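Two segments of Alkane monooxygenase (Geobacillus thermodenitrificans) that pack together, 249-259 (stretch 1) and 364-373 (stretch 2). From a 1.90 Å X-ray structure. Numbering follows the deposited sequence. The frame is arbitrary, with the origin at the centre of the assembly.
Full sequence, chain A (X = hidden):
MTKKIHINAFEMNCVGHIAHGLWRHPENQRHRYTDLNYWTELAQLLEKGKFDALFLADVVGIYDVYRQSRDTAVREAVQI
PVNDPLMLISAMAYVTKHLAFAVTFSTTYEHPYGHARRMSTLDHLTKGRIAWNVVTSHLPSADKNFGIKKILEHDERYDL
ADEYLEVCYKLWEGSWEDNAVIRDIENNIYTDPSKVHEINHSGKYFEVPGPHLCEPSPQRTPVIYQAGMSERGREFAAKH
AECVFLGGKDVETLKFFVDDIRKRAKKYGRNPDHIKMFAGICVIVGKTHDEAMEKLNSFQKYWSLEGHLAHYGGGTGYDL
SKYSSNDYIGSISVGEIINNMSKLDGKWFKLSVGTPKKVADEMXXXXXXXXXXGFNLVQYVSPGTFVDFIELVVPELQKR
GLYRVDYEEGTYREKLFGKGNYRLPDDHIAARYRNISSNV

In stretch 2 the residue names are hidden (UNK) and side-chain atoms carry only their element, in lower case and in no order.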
# COMPACT_ATOMS: atom_id res chain seq x y z
N LYS A 249 10.48 6.09 11.47
CA LYS A 249 9.63 6.62 12.55
C LYS A 249 10.05 7.98 13.07
O LYS A 249 9.46 8.47 14.05
CB LYS A 249 9.54 5.66 13.74
CG LYS A 249 10.87 5.09 14.20
CD LYS A 249 10.85 4.46 15.62
CE LYS A 249 9.58 3.71 15.99
NZ LYS A 249 9.95 2.50 16.81
N ASP A 250 11.05 8.59 12.45
CA ASP A 250 11.51 9.92 12.86
C ASP A 250 11.93 10.80 11.69
O ASP A 250 12.05 10.31 10.57
CB ASP A 250 12.65 9.82 13.90
CG ASP A 250 13.82 8.99 13.42
OD1 ASP A 250 14.22 8.04 14.14
OD2 ASP A 250 14.37 9.27 12.35
N VAL A 251 12.19 12.07 11.94
CA VAL A 251 12.47 13.00 10.84
C VAL A 251 13.75 12.61 10.12
O VAL A 251 13.78 12.53 8.87
CB VAL A 251 12.58 14.49 11.32
CG1 VAL A 251 13.28 15.34 10.25
CG2 VAL A 251 11.21 15.06 11.66
N GLU A 252 14.82 12.35 10.89
CA GLU A 252 16.12 12.12 10.29
C GLU A 252 16.06 10.97 9.27
O GLU A 252 16.62 11.09 8.18
CB GLU A 252 17.21 11.86 11.36
CG GLU A 252 17.21 12.83 12.62
CD GLU A 252 16.28 12.34 13.76
OE1 GLU A 252 15.09 12.81 13.82
OE2 GLU A 252 16.75 11.47 14.60
N THR A 253 15.39 9.87 9.64
CA THR A 253 15.32 8.64 8.83
C THR A 253 14.47 8.87 7.59
O THR A 253 14.90 8.63 6.46
CB THR A 253 14.74 7.43 9.63
OG1 THR A 253 15.62 7.13 10.72
CG2 THR A 253 14.64 6.17 8.77
N LEU A 254 13.26 9.36 7.82
CA LEU A 254 12.32 9.64 6.73
C LEU A 254 12.85 10.67 5.76
O LEU A 254 12.71 10.51 4.53
CB LEU A 254 10.94 10.00 7.30
CG LEU A 254 10.15 8.84 7.94
CD1 LEU A 254 8.93 9.39 8.72
CD2 LEU A 254 9.73 7.81 6.88
N LYS A 255 13.52 11.71 6.27
CA LYS A 255 14.06 12.76 5.40
C LYS A 255 15.15 12.24 4.49
O LYS A 255 15.22 12.60 3.30
CB LYS A 255 14.59 13.92 6.23
CG LYS A 255 15.02 15.11 5.40
CD LYS A 255 15.27 16.31 6.32
CE LYS A 255 16.33 17.19 5.75
NZ LYS A 255 16.16 17.33 4.26
N PHE A 256 15.99 11.37 5.05
CA PHE A 256 17.06 10.71 4.33
C PHE A 256 16.49 9.93 3.16
O PHE A 256 17.02 9.98 2.04
CB PHE A 256 17.90 9.77 5.22
CG PHE A 256 18.92 8.95 4.43
CD1 PHE A 256 20.17 9.51 4.11
CD2 PHE A 256 18.60 7.68 3.96
CE1 PHE A 256 21.12 8.78 3.35
CE2 PHE A 256 19.52 6.95 3.20
CZ PHE A 256 20.79 7.51 2.90
N PHE A 257 15.43 9.17 3.43
CA PHE A 257 14.86 8.30 2.39
C PHE A 257 14.11 9.10 1.33
O PHE A 257 14.20 8.77 0.15
CB PHE A 257 14.04 7.15 3.01
CG PHE A 257 14.89 6.13 3.71
CD1 PHE A 257 14.77 5.91 5.08
CD2 PHE A 257 15.87 5.43 3.00
CE1 PHE A 257 15.58 4.99 5.73
CE2 PHE A 257 16.68 4.50 3.64
CZ PHE A 257 16.53 4.28 5.01
N VAL A 258 13.41 10.15 1.75
CA VAL A 258 12.68 11.04 0.85
C VAL A 258 13.72 11.63 -0.13
O VAL A 258 13.56 11.56 -1.34
CB VAL A 258 11.94 12.18 1.63
CG1 VAL A 258 11.48 13.31 0.72
CG2 VAL A 258 10.72 11.62 2.39
N ASP A 259 14.80 12.16 0.45
CA ASP A 259 15.86 12.84 -0.33
C ASP A 259 16.57 11.84 -1.26
O ASP A 259 16.82 12.14 -2.42
CB ASP A 259 16.86 13.52 0.64
CG ASP A 259 16.30 14.80 1.27
OD1 ASP A 259 15.22 15.27 0.87
OD2 ASP A 259 16.92 15.37 2.18
N UNK A 364 2.17 17.04 11.61
CA UNK A 364 2.61 18.25 10.93
C UNK A 364 4.15 18.36 10.94
O UNK A 364 4.75 18.76 9.94
c UNK A 364 2.39 20.83 11.00
c UNK A 364 1.89 19.47 11.54
c UNK A 364 1.65 21.99 11.62
n UNK A 364 1.86 23.17 11.05
o UNK A 364 0.92 21.85 12.62
N UNK A 365 4.79 17.94 12.05
CA UNK A 365 6.26 18.02 12.17
C UNK A 365 6.95 17.17 11.10
O UNK A 365 7.87 17.61 10.43
c UNK A 365 8.08 18.06 13.92
c UNK A 365 8.33 19.44 14.08
o UNK A 365 11.92 19.39 14.90
c UNK A 365 10.65 18.99 14.58
c UNK A 365 6.69 17.56 13.56
c UNK A 365 9.15 17.17 14.04
c UNK A 365 10.43 17.65 14.39
c UNK A 365 9.64 19.92 14.43
N UNK A 366 6.48 15.94 10.95
CA UNK A 366 7.02 15.02 9.94
C UNK A 366 6.82 15.56 8.53
O UNK A 366 7.76 15.60 7.71
c UNK A 366 5.89 11.65 11.67
c UNK A 366 8.29 12.58 11.54
c UNK A 366 6.97 12.41 10.81
c UNK A 366 6.36 13.64 10.13
N UNK A 367 5.61 16.04 8.25
CA UNK A 367 5.33 16.67 6.96
C UNK A 367 6.29 17.81 6.66
O UNK A 367 6.95 17.82 5.59
c UNK A 367 3.65 18.01 5.56
c UNK A 367 2.96 15.92 6.84
c UNK A 367 3.86 17.14 6.85
N UNK A 368 6.38 18.77 7.59
CA UNK A 368 7.15 20.00 7.37
C UNK A 368 8.67 19.79 7.45
O UNK A 368 9.43 20.43 6.72
o UNK A 368 5.39 22.99 9.91
o UNK A 368 3.68 23.20 8.52
c UNK A 368 6.69 21.08 8.35
c UNK A 368 4.78 22.69 8.86
c UNK A 368 5.34 21.63 7.92
N UNK A 369 9.12 18.89 8.32
CA UNK A 369 10.54 18.74 8.51
C UNK A 369 11.14 17.59 7.72
O UNK A 369 12.33 17.64 7.41
o UNK A 369 10.56 22.15 10.30
c UNK A 369 10.52 19.83 10.82
c UNK A 369 11.24 21.11 10.40
c UNK A 369 10.89 18.62 10.00
o UNK A 369 12.48 21.08 10.17
N UNK A 370 10.37 16.53 7.44
CA UNK A 370 10.92 15.38 6.66
C UNK A 370 10.55 15.40 5.16
O UNK A 370 11.08 14.59 4.35
c UNK A 370 10.54 14.06 7.28
N UNK A 371 9.66 16.30 4.79
CA UNK A 371 9.14 16.35 3.43
C UNK A 371 8.19 15.23 3.10
O UNK A 371 8.07 14.82 1.94
N UNK A 372 7.49 14.73 4.09
CA UNK A 372 6.54 13.69 3.76
C UNK A 372 5.19 14.32 3.29
O UNK A 372 4.83 15.44 3.70
c UNK A 372 6.45 12.55 4.84
c UNK A 372 4.42 12.12 5.98
c UNK A 372 5.63 12.93 6.03
c UNK A 372 7.82 11.94 5.31
N UNK A 373 4.46 13.62 2.42
CA UNK A 373 3.24 14.15 1.82
C UNK A 373 1.99 13.56 2.43
O UNK A 373 0.92 14.13 2.30
c UNK A 373 3.23 13.86 0.32
o UNK A 373 5.26 13.86 -0.93
o UNK A 373 4.36 15.80 -0.42
c UNK A 373 4.36 14.55 -0.41

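Position 364 lies in a helix that begins earlier in the chain. Its side chain is an unbranched run of three carbons, the third carrying one oxygen and one nitrogen; it is out of reach of stretch 1. A terminal amide on a chain of this length is Gln 364. At position 365 one carbon leads to a ring of six carbons bearing a single oxygen, a phenol, and the ring comes near Val 251. The residue is Tyr 365. Its CA-to-CB bond points sideways, but the ring comes nearer, and Val 251 CG2 approaches Tyr 365 CD1 obliquely at 3.8 Å.

Position 366 has four carbons, forked at the second, which meet Val 251 and Leu 254; this is the pattern of Leu 366. Its CD1 lies 3.8 Å from Val 251 CG2, and its CG is 4.2 Å from Leu 254 CD1. Both chi angles fall between the usual wells, yet the buried side chain still brings its end close to the other helix. Position 367 carries three carbons, two of them attached to the first, and makes no contact with stretch 1; this beta-branched residue is Val 367.

Three carbons, the last with two oxygens, identify a carboxylate at position 368, which is also out of reach of stretch 1. The residue is Glu 368, and it is engaged instead one turn back, where Gln 364 NE2 donates to Glu 368 OE2 at 3.1 Å. Position 369 has the same composition, but its CB comes near Val 251; it is likewise a glutamate, Glu 369. Here the CB lies 3.9 Å from Val 251 CG2, while the end of the side chain leads away; the backbone contributes as well, with Lys 255 CD 3.4 Å from Glu 369 O.

Position 370 has a single side-chain carbon, set against Val 251 and Leu 254, and is Ala 370. Its CB is 3.9 Å from Val 251 O and 4.1 Å from Leu 254 CB, and the small side chain accompanies a close backbone approach, 4.3 Å between Lys 255 CA and Ala 370 CA. Position 371 has no side-chain atoms and is Gly 371. Its phi of 73° by itself favours glycine, and an ideal CB would point toward stretch 1, 3.7 Å from Val 258 CG1.

Position 372 carries four carbons, forked at the first, one arm two carbons long; they lie against Leu 254 and Val 258. The residue is Ile 372. Its CG2 lies 4.2 Å from Leu 254 CB and 4.1 Å from Val 258 CG2. At position 373 two carbons, the second carrying two oxygens, form a short carboxylate that does not touch stretch 1, Asp 373.

The contact is a small apolar one, burying 424 Å² in total without a hydrogen bond between the stretches. The helices cross at -44°, with their axes 9.4 Å apart at closest approach. Val 251 acts as a knob among Tyr 365, Leu 366, Glu 369 and Ala 370, while Leu 254 and Val 258 extend the packing to Ile 372. Two polar pairs form within stretch 1: Asp 250 OD2 caps the helix by accepting from Thr 253 N at 3.0 Å, and Lys 255 NZ forms a 3.0 Å salt bridge with Asp 259 OD2.

Stretch 2, residues 364-373: QYLVEEAGID
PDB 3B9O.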